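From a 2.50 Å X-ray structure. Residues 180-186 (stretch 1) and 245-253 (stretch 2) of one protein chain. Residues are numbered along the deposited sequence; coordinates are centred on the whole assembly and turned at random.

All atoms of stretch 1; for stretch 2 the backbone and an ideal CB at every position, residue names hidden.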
# COMPACT_ATOMS: atom_id res chain seq x y z
N ALA A 180 1.02 31.16 6.73
CA ALA A 180 -0.25 30.95 7.42
C ALA A 180 -1.49 31.55 6.73
O ALA A 180 -2.61 31.21 7.09
CB ALA A 180 -0.16 31.44 8.86
N GLY A 181 -1.28 32.42 5.75
CA GLY A 181 -2.41 33.07 5.08
C GLY A 181 -2.53 32.83 3.58
O GLY A 181 -3.01 33.69 2.85
N VAL A 182 -2.14 31.64 3.12
CA VAL A 182 -2.25 31.31 1.70
C VAL A 182 -3.61 30.70 1.39
O VAL A 182 -3.99 29.67 1.96
CB VAL A 182 -1.08 30.41 1.23
CG1 VAL A 182 -1.28 30.01 -0.22
CG2 VAL A 182 0.24 31.13 1.41
N ASP A 183 -4.36 31.36 0.51
CA ASP A 183 -5.70 30.91 0.14
C ASP A 183 -5.69 29.97 -1.06
O ASP A 183 -6.32 28.91 -1.06
CB ASP A 183 -6.60 32.11 -0.16
CG ASP A 183 -6.93 32.92 1.08
OD1 ASP A 183 -7.19 32.31 2.14
OD2 ASP A 183 -6.94 34.16 0.98
N ALA A 184 -4.99 30.40 -2.11
CA ALA A 184 -4.91 29.62 -3.34
C ALA A 184 -3.59 29.86 -4.04
O ALA A 184 -2.94 30.88 -3.81
CB ALA A 184 -6.07 29.96 -4.26
N VAL A 185 -3.19 28.92 -4.88
CA VAL A 185 -1.94 29.03 -5.61
C VAL A 185 -2.11 28.54 -7.04
O VAL A 185 -2.96 27.69 -7.32
CB VAL A 185 -0.79 28.27 -4.89
CG1 VAL A 185 0.50 28.35 -5.71
CG2 VAL A 185 -0.59 28.82 -3.49
N GLU A 186 -1.30 29.08 -7.94
CA GLU A 186 -1.35 28.70 -9.34
C GLU A 186 0.08 28.47 -9.81
O GLU A 186 0.98 29.25 -9.50
CB GLU A 186 -2.00 29.81 -10.16
CG GLU A 186 -1.98 29.59 -11.67
CD GLU A 186 -2.59 30.75 -12.43
OE1 GLU A 186 -3.63 31.28 -11.99
OE2 GLU A 186 -2.02 31.14 -13.48
N UNK A 245 1.92 31.81 -8.68
CA UNK A 245 1.03 32.91 -8.32
C UNK A 245 0.32 32.59 -7.01
O UNK A 245 -0.57 31.74 -6.96
CB UNK A 245 0.01 33.17 -9.43
N UNK A 246 0.75 33.25 -5.94
CA UNK A 246 0.19 33.00 -4.61
C UNK A 246 -0.82 34.04 -4.16
O UNK A 246 -0.52 35.23 -4.10
CB UNK A 246 1.32 32.93 -3.58
N UNK A 247 -2.02 33.57 -3.81
CA UNK A 247 -3.07 34.44 -3.31
C UNK A 247 -3.10 34.33 -1.79
O UNK A 247 -3.61 33.35 -1.24
CB UNK A 247 -4.43 34.08 -3.92
N UNK A 248 -2.53 35.32 -1.12
CA UNK A 248 -2.47 35.32 0.34
C UNK A 248 -3.48 36.27 0.97
O UNK A 248 -4.12 37.06 0.28
CB UNK A 248 -1.06 35.69 0.80
N UNK A 249 -3.62 36.18 2.29
CA UNK A 249 -4.54 37.03 3.03
C UNK A 249 -3.74 37.78 4.09
O UNK A 249 -4.28 38.63 4.81
CB UNK A 249 -5.67 36.21 3.66
N UNK A 250 -2.46 37.46 4.18
CA UNK A 250 -1.57 38.07 5.15
C UNK A 250 -0.32 38.60 4.47
O UNK A 250 0.05 38.15 3.38
CB UNK A 250 -1.20 37.07 6.24
N UNK A 251 0.36 39.53 5.12
CA UNK A 251 1.60 40.07 4.60
C UNK A 251 2.72 39.49 5.46
O UNK A 251 2.99 39.97 6.55
CB UNK A 251 1.60 41.60 4.61
N UNK A 252 3.34 38.42 4.97
CA UNK A 252 4.39 37.74 5.71
C UNK A 252 5.49 37.22 4.81
O UNK A 252 5.38 37.27 3.58
CB UNK A 252 3.80 36.58 6.52
N UNK A 253 6.56 36.73 5.42
CA UNK A 253 7.66 36.15 4.66
C UNK A 253 7.49 34.64 4.69
O UNK A 253 7.48 34.02 5.75
CB UNK A 253 9.02 36.57 5.22

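Residues 182-186 form a strand that runs antiparallel to the one beginning before position 245, and the extended backbone sends the side chains of 245-248 alternately to the two faces of the shared sheet.

At position 245 the backbone pairs with Glu186 in both directions (N to Glu186 O, 2.8 Å; Glu186 N to O of 245, 2.9 Å). The ideal CB lies 4.0 Å from Glu186 CB, on the same face, beside an extended carboxylate. A long basic residue would suit, as would a polar one. The residue is Lys245; its NZ reaches Glu186 OE2 at 3.8 Å, a long salt bridge.

Position 246 turns to the opposite face, where the neighbouring side chains, Val185 (CG2 4.5 Å from the ideal CB) and Val182 (CG1 5.2 Å from it), are apolar. Valine, leucine or isoleucine would fit. Ile246 packs its CG2 against Val182 CG1 at 3.8 Å and its CG1 against Val185 CG2 at 4.1 Å.

Position 247 returns to the face of Ala184. Its N donates to Ala184 O (2.8 Å), while its O accepts from Asp183 N (2.8 Å) and, weakly, from Ala184 N (3.4 Å). One carbonyl serving two successive amides marks a beta bulge. Ala184 has a small side chain and supplies no side-chain partner, so many residues would do. Asp247 is found, with OD1 hydrogen-bonded elsewhere in the structure.

At position 248, paired with Val182, the ideal CB is 3.5 Å from Gly181 O. A small donor, serine or threonine, is favoured. Ser248 OG donates to Gly181 O at 2.8 Å and accepts a weak hydrogen bond from N of position 250 at 3.3 Å.

The CB of position 249 points toward stretch 1, 3.8 Å from the same Gly181 O and 3.6 Å from Asp183 OD2; a short polar donor is again plausible. Thr249, with chi1 in p, donates to Gly181 O from N (2.6 Å) and OG1 (3.1 Å), so this carbonyl gathers three hydrogen bonds.

Position 250 also points toward stretch 1, with its ideal CB 4.3 Å from Gly181 CA. Glycine leaves room there for a flexible apolar chain. Met250 CE comes within 3.1 Å of Gly181 CA and 4.3 Å of Ala180 CB; a CB on Gly181 would clash with it.

Position 251 is out of reach and unconstrained by stretch 1; it is Asp251.

Position 252 points toward stretch 1 from a distance, where the backbone N of Ala180 is a possible donor that a long acceptor such as glutamate or glutamine could reach. Glu252 OE1 accepts from Ala180 N at 3.2 Å.

Position 253, also beyond reach, could hold many residues and is Gln253.

Stretch 2, residues 245-253: KIDSTMDEQ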
# COMPACT_ATOMS: atom_id res chain seq x y z
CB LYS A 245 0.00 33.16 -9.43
CG LYS A 245 0.60 33.74 -10.70
CD LYS A 245 -0.49 34.23 -11.64
CE LYS A 245 0.09 35.07 -12.78
NZ LYS A 245 -0.11 34.42 -14.10
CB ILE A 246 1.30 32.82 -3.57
CG1 ILE A 246 2.25 31.70 -3.99
CG2 ILE A 246 0.70 32.54 -2.20
CD1 ILE A 246 3.63 32.19 -4.39
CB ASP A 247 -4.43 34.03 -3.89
CG ASP A 247 -4.71 34.69 -5.23
OD1 ASP A 247 -3.76 35.20 -5.86
OD2 ASP A 247 -5.88 34.68 -5.67
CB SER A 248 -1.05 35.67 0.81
OG SER A 248 -0.86 35.33 2.17
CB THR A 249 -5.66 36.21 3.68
OG1 THR A 249 -5.10 35.23 4.57
CG2 THR A 249 -6.48 35.49 2.61
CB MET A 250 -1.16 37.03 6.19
CG MET A 250 -1.97 37.04 7.46
SD MET A 250 -1.69 35.56 8.44
CE MET A 250 -2.96 34.47 7.79
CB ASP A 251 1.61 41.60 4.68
CG ASP A 251 2.02 42.24 3.37
OD1 ASP A 251 3.23 42.28 3.07
OD2 ASP A 251 1.12 42.70 2.63
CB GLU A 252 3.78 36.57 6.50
CG GLU A 252 3.52 35.33 5.65
CD GLU A 252 2.17 34.69 5.93
OE1 GLU A 252 1.98 34.19 7.06
OE2 GLU A 252 1.32 34.67 5.02
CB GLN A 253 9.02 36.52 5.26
CG GLN A 253 10.17 35.74 4.64
CD GLN A 253 11.52 36.10 5.22
OE1 GLN A 253 12.21 36.99 4.72
NE2 GLN A 253 11.93 35.38 6.26
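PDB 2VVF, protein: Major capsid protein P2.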